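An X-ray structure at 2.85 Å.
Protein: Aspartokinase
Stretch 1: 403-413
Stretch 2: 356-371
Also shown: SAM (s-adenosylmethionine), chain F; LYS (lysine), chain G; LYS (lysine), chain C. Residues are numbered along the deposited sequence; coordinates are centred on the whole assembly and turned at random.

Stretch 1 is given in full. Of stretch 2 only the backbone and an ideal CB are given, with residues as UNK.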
# COMPACT_ATOMS: atom_id res chain seq x y z
N HIS A 403 -9.52 16.15 10.98
CA HIS A 403 -9.07 16.90 9.82
C HIS A 403 -8.59 15.97 8.68
O HIS A 403 -8.87 16.25 7.51
CB HIS A 403 -7.96 17.88 10.21
CG HIS A 403 -7.85 19.07 9.30
ND1 HIS A 403 -7.93 20.36 9.77
CD2 HIS A 403 -7.69 19.15 7.96
CE1 HIS A 403 -7.81 21.20 8.75
NE2 HIS A 403 -7.66 20.49 7.64
N VAL A 404 -7.90 14.89 9.03
CA VAL A 404 -7.47 13.91 8.02
C VAL A 404 -8.69 13.31 7.33
O VAL A 404 -8.76 13.27 6.10
CB VAL A 404 -6.63 12.75 8.61
CG1 VAL A 404 -5.93 12.00 7.50
CG2 VAL A 404 -5.62 13.25 9.60
N VAL A 405 -9.63 12.85 8.15
CA VAL A 405 -10.87 12.24 7.68
C VAL A 405 -11.65 13.18 6.76
O VAL A 405 -12.05 12.79 5.66
CB VAL A 405 -11.75 11.73 8.87
CG1 VAL A 405 -13.07 11.15 8.39
CG2 VAL A 405 -10.99 10.68 9.69
N GLU A 406 -11.84 14.43 7.20
CA GLU A 406 -12.56 15.42 6.41
C GLU A 406 -11.93 15.66 5.05
O GLU A 406 -12.63 15.76 4.03
CB GLU A 406 -12.64 16.75 7.14
CG GLU A 406 -13.80 16.88 8.08
CD GLU A 406 -13.89 18.27 8.65
OE1 GLU A 406 -13.55 18.44 9.85
OE2 GLU A 406 -14.26 19.20 7.90
N GLU A 407 -10.60 15.76 5.04
CA GLU A 407 -9.87 15.96 3.80
C GLU A 407 -10.02 14.77 2.86
O GLU A 407 -10.27 14.95 1.67
CB GLU A 407 -8.40 16.30 4.08
CG GLU A 407 -8.17 17.75 4.51
CD GLU A 407 -8.87 18.77 3.60
OE1 GLU A 407 -8.69 18.69 2.36
OE2 GLU A 407 -9.59 19.65 4.13
N LEU A 408 -9.89 13.57 3.41
CA LEU A 408 -10.06 12.33 2.65
C LEU A 408 -11.51 12.13 2.22
O LEU A 408 -11.78 11.55 1.16
CB LEU A 408 -9.57 11.13 3.46
CG LEU A 408 -8.06 10.95 3.72
CD1 LEU A 408 -7.84 9.89 4.78
CD2 LEU A 408 -7.30 10.61 2.45
N GLU A 409 -12.44 12.63 3.04
CA GLU A 409 -13.88 12.45 2.81
C GLU A 409 -14.38 13.23 1.59
O GLU A 409 -15.51 13.02 1.14
CB GLU A 409 -14.65 12.82 4.07
CG GLU A 409 -15.74 11.84 4.45
CD GLU A 409 -15.86 11.64 5.96
OE1 GLU A 409 -15.97 10.47 6.39
OE2 GLU A 409 -15.83 12.65 6.70
N LYS A 410 -13.53 14.10 1.06
CA LYS A 410 -13.82 14.86 -0.16
C LYS A 410 -13.66 14.00 -1.41
O LYS A 410 -14.30 14.27 -2.43
CB LYS A 410 -12.90 16.08 -0.28
CG LYS A 410 -13.04 17.11 0.84
CD LYS A 410 -12.14 18.31 0.58
CE LYS A 410 -12.25 19.35 1.69
NZ LYS A 410 -11.51 20.60 1.35
N ILE A 411 -12.81 12.98 -1.33
CA ILE A 411 -12.55 12.11 -2.49
C ILE A 411 -12.99 10.65 -2.31
O ILE A 411 -13.04 9.90 -3.29
CB ILE A 411 -11.07 12.14 -2.95
CG1 ILE A 411 -10.13 11.80 -1.79
CG2 ILE A 411 -10.73 13.49 -3.59
CD1 ILE A 411 -8.72 11.44 -2.23
N ALA A 412 -13.31 10.26 -1.07
CA ALA A 412 -13.68 8.87 -0.77
C ALA A 412 -14.60 8.69 0.45
O ALA A 412 -14.93 9.66 1.14
CB ALA A 412 -12.42 8.02 -0.60
N VAL A 413 -15.02 7.44 0.67
CA VAL A 413 -15.70 7.05 1.91
C VAL A 413 -14.63 6.54 2.87
O VAL A 413 -13.93 5.56 2.58
CB VAL A 413 -16.78 5.96 1.70
CG1 VAL A 413 -17.47 5.63 3.02
CG2 VAL A 413 -17.82 6.41 0.67
N UNK A 356 -3.58 8.66 -10.38
CA UNK A 356 -3.46 9.76 -9.41
C UNK A 356 -4.31 9.75 -8.15
O UNK A 356 -4.35 10.75 -7.43
CB UNK A 356 -3.77 11.07 -10.14
N UNK A 357 -5.00 8.64 -7.87
CA UNK A 357 -5.75 8.53 -6.61
C UNK A 357 -4.81 8.30 -5.43
O UNK A 357 -4.96 8.92 -4.38
CB UNK A 357 -6.77 7.39 -6.69
N UNK A 358 -3.82 7.42 -5.62
CA UNK A 358 -2.79 7.23 -4.60
C UNK A 358 -2.00 8.51 -4.34
O UNK A 358 -1.70 8.83 -3.18
CB UNK A 358 -1.84 6.11 -5.02
N UNK A 359 -1.68 9.25 -5.41
CA UNK A 359 -0.93 10.51 -5.32
C UNK A 359 -1.65 11.55 -4.46
O UNK A 359 -1.02 12.24 -3.64
CB UNK A 359 -0.69 11.08 -6.72
N UNK A 360 -2.96 11.65 -4.64
CA UNK A 360 -3.78 12.59 -3.88
C UNK A 360 -3.92 12.17 -2.41
O UNK A 360 -3.76 13.01 -1.51
CB UNK A 360 -5.16 12.71 -4.52
N UNK A 361 -4.21 10.89 -2.18
CA UNK A 361 -4.40 10.35 -0.83
C UNK A 361 -3.21 10.67 0.07
O UNK A 361 -3.38 11.22 1.16
CB UNK A 361 -4.62 8.84 -0.89
N UNK A 362 -2.01 10.35 -0.39
CA UNK A 362 -0.80 10.57 0.39
C UNK A 362 -0.29 12.01 0.35
O UNK A 362 0.54 12.41 1.17
CB UNK A 362 0.30 9.63 -0.11
N UNK A 363 -0.80 12.79 -0.59
CA UNK A 363 -0.55 14.22 -0.59
C UNK A 363 -1.23 14.86 0.61
O UNK A 363 -0.63 15.69 1.30
CB UNK A 363 -1.04 14.86 -1.89
N UNK A 364 -2.48 14.46 0.86
CA UNK A 364 -3.25 14.94 2.02
C UNK A 364 -2.45 14.72 3.30
O UNK A 364 -2.25 15.66 4.08
CB UNK A 364 -4.60 14.23 2.11
N UNK A 365 -1.99 13.49 3.50
CA UNK A 365 -1.17 13.14 4.66
C UNK A 365 0.07 14.04 4.78
O UNK A 365 0.36 14.55 5.86
CB UNK A 365 -0.74 11.67 4.57
N UNK A 366 0.77 14.24 3.66
CA UNK A 366 1.99 15.08 3.61
C UNK A 366 1.70 16.54 3.99
O UNK A 366 2.49 17.18 4.70
CB UNK A 366 2.61 15.03 2.21
N UNK A 367 0.58 17.06 3.49
CA UNK A 367 0.14 18.42 3.81
C UNK A 367 -0.30 18.55 5.26
O UNK A 367 -0.26 19.64 5.82
CB UNK A 367 -1.01 18.84 2.89
N UNK A 368 -0.70 17.43 5.87
CA UNK A 368 -1.12 17.43 7.27
C UNK A 368 -0.03 16.92 8.23
O UNK A 368 -0.30 16.70 9.42
CB UNK A 368 -2.38 16.57 7.42
N UNK A 369 1.18 16.76 7.70
CA UNK A 369 2.37 16.40 8.48
C UNK A 369 2.36 15.04 9.17
O UNK A 369 3.04 14.86 10.19
CB UNK A 369 2.59 17.47 9.55
N UNK A 370 1.60 14.09 8.61
CA UNK A 370 1.45 12.76 9.20
C UNK A 370 2.21 11.68 8.42
O UNK A 370 2.12 11.60 7.19
CB UNK A 370 -0.03 12.39 9.27
N UNK A 371 2.96 10.85 9.15
CA UNK A 371 3.63 9.70 8.56
C UNK A 371 2.81 8.42 8.72
O UNK A 371 2.43 8.04 9.83
CB UNK A 371 5.01 9.52 9.19
N SAM F . -1.39 20.66 12.43
CA SAM F . -0.08 20.21 12.90
C SAM F . 1.06 20.64 11.97
O SAM F . 2.14 21.01 12.43
OXT SAM F . 0.92 20.63 10.75
CB SAM F . -0.08 18.69 13.07
CG SAM F . 1.07 18.14 13.93
SD SAM F . 2.13 17.02 12.99
CE SAM F . 1.08 15.55 12.87
C5' SAM F . 3.49 16.53 14.09
C4' SAM F . 3.18 16.19 15.55
O4' SAM F . 2.32 15.07 15.66
C3' SAM F . 4.44 15.82 16.32
O3' SAM F . 4.42 16.49 17.55
C2' SAM F . 4.38 14.32 16.55
O2' SAM F . 4.81 13.97 17.85
C1' SAM F . 2.90 14.00 16.39
N9 SAM F . 2.64 12.72 15.70
C8 SAM F . 2.06 11.61 16.26
N7 SAM F . 1.95 10.64 15.33
C5 SAM F . 2.46 11.11 14.17
C6 SAM F . 2.60 10.54 12.91
N6 SAM F . 2.20 9.29 12.67
N1 SAM F . 3.17 11.28 11.89
C2 SAM F . 3.60 12.57 12.13
N3 SAM F . 3.45 13.13 13.38
C4 SAM F . 2.89 12.42 14.39
N LYS G . -5.27 6.05 -8.53
CA LYS G . -4.55 4.81 -8.19
C LYS G . -3.29 4.84 -9.01
O LYS G . -2.80 5.91 -9.41
CB LYS G . -5.41 3.58 -8.55
CG LYS G . -5.20 2.36 -7.63
CD LYS G . -5.98 2.44 -6.33
CE LYS G . -5.72 1.22 -5.43
NZ LYS G . -6.22 -0.09 -5.97
OXT LYS G . -2.73 3.80 -9.31
N LYS C . 6.86 8.54 3.90
CA LYS C . 5.87 7.56 4.39
C LYS C . 4.75 8.40 4.94
O LYS C . 4.60 9.57 4.57
CB LYS C . 6.50 6.69 5.49
CG LYS C . 6.01 5.23 5.50
CD LYS C . 6.51 4.42 4.33
CE LYS C . 5.88 3.02 4.30
NZ LYS C . 6.38 2.06 5.34
OXT LYS C . 3.97 7.92 5.77

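Two helices, 403-408 and 357-367, run nearly antiparallel, at 151° with axes 10.1 Å apart, so early positions of stretch 2 meet the end of stretch 1 and late ones meet its start. Stretch 1 offers mostly hydrocarbon: Val-404, Leu-408 and Ile-411, and the aliphatic base of Glu-407 faces stretch 2 as well.

Position 356 has phi 96°, which favours glycine, and its CB would find nothing of stretch 1. It is Gly-356, at the N-cap position, with its N hydrogen bonded to O of the chain G lysine at 3.0 Å.

At 357 CA-to-CB points sideways and stretch 1 is beyond 5.5 Å of the ideal CB, so only a long side chain could arrive; leucine, methionine or an aromatic would suit the Ile-411 and Ala-412 region. Phe-357 reaches it with chi1 t. Its ring presents an edge there, CZ lying 3.5 Å from Ile-411 O and 4.1 Å from Ala-412 CB.

Positions 358 and 359 are out of reach of stretch 1, which sets no preference between them; they are Leu-358 and Ala-359.

At 360 the CB points toward stretch 1, 4.4 Å from Ile-411 CD1. An aliphatic residue would fit, as would a polar one with a long aliphatic stem. Lys-360 is the second kind: its CG lies 4.1 Å from Ile-411 CD1, while its amine makes no salt bridge with stretch 1.

The sideways CB of 361 lies 4.6 Å from Leu-408 CD2 and 5.0 Å from Ile-411 CD1. With so little distance to cover, a small or branched apolar residue is enough. Val-361 splits its methyls, CG1 4.1 Å from Leu-408 CD2 and CG2 4.1 Å from Ile-411 CD1.

Position 362 points away and 363 is out of reach; they are Phe-362 and Ser-363.

Position 364 points toward stretch 1, its CB 4.5 Å from Leu-408 CD2 and 4.8 Å from Glu-407 CB. Leucine, isoleucine, valine or methionine could all serve. In Ile-364, CD1 packs 3.7 Å from Leu-408 CD2, and CG2 lies 3.7 Å from Glu-407 CB, using the glutamate's aliphatic base.

At 365 the CB is sideways and stretch 1 lies beyond 5.5 Å; with Val-404 and Leu-408 as the apolar targets, an aromatic, methionine or leucine could reach. Phe-365 does so: CE2 comes 3.6 Å from Val-404 CG1, and CZ 4.0 Å from Leu-408 CD1.

Stretch 1 makes no demand at 366 or 367, both out of reach; they are Glu-366 and Glu-367.

Position 368, the first to leave helical angles, points toward stretch 1, 5.1 Å from Val-404 CG2. A medium or large apolar residue suits. Leu-368 places CD2 3.9 Å from Val-404 CG2 and 3.8 Å from His-403 CD2.

At 369 phi is 64°, and a CB would sit 3.5 Å from SAM SD; both argue for Gly-369.

The CB of 370 points toward stretch 1 from beyond 5.5 Å, favouring an extended aliphatic. Ile-370 brings CD1 3.5 Å from Val-404 CG2.

Position 371 is out of reach, and its backbone serves SAM: N of Ser-371 donates to SAM N1 (2.8 Å), and SAM N6 donates to its O (3.1 Å).

Stretch 2 356-371: GFLAKVFSIFEELGIS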
# COMPACT_ATOMS: atom_id res chain seq x y z
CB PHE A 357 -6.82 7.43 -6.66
CG PHE A 357 -7.96 7.66 -5.71
CD1 PHE A 357 -9.16 8.20 -6.16
CD2 PHE A 357 -7.83 7.35 -4.36
CE1 PHE A 357 -10.22 8.43 -5.29
CE2 PHE A 357 -8.88 7.58 -3.47
CZ PHE A 357 -10.08 8.12 -3.94
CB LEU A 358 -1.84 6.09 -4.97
CG LEU A 358 -2.06 4.67 -4.41
CD1 LEU A 358 -3.05 4.63 -3.25
CD2 LEU A 358 -2.51 3.72 -5.51
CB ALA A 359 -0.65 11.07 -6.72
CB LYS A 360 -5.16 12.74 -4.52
CG LYS A 360 -5.98 13.90 -3.97
CD LYS A 360 -5.49 15.25 -4.49
CE LYS A 360 -6.17 16.40 -3.76
NZ LYS A 360 -5.68 16.51 -2.36
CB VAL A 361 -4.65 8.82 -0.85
CG1 VAL A 361 -4.55 8.24 0.56
CG2 VAL A 361 -6.01 8.51 -1.44
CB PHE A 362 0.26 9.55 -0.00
CG PHE A 362 -0.14 8.14 0.33
CD1 PHE A 362 -0.54 7.26 -0.67
CD2 PHE A 362 -0.15 7.70 1.65
CE1 PHE A 362 -0.91 5.96 -0.37
CE2 PHE A 362 -0.53 6.41 1.97
CZ PHE A 362 -0.91 5.54 0.96
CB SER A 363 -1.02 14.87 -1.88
OG SER A 363 -0.70 16.24 -1.87
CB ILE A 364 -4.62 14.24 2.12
CG1 ILE A 364 -5.56 14.77 1.03
CG2 ILE A 364 -5.24 14.43 3.50
CD1 ILE A 364 -6.74 13.86 0.73
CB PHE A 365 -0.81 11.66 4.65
CG PHE A 365 -1.94 10.75 5.05
CD1 PHE A 365 -2.72 10.12 4.08
CD2 PHE A 365 -2.24 10.52 6.39
CE1 PHE A 365 -3.77 9.27 4.44
CE2 PHE A 365 -3.29 9.68 6.76
CZ PHE A 365 -4.06 9.06 5.79
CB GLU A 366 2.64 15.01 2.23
CG GLU A 366 3.96 15.77 2.12
CD GLU A 366 4.45 15.91 0.68
OE1 GLU A 366 3.61 16.09 -0.24
OE2 GLU A 366 5.68 15.84 0.47
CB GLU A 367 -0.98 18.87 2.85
CG GLU A 367 -0.50 19.22 1.45
CD GLU A 367 0.55 20.34 1.45
OE1 GLU A 367 0.17 21.52 1.64
OE2 GLU A 367 1.75 20.03 1.25
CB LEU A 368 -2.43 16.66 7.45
CG LEU A 368 -3.70 17.52 7.46
CD1 LEU A 368 -4.06 18.04 6.07
CD2 LEU A 368 -4.84 16.71 8.06
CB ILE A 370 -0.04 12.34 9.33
CG1 ILE A 370 -0.80 13.32 10.24
CG2 ILE A 370 -0.17 10.93 9.88
CD1 ILE A 370 -2.26 12.95 10.45
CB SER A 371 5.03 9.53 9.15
OG SER A 371 5.63 8.34 8.68
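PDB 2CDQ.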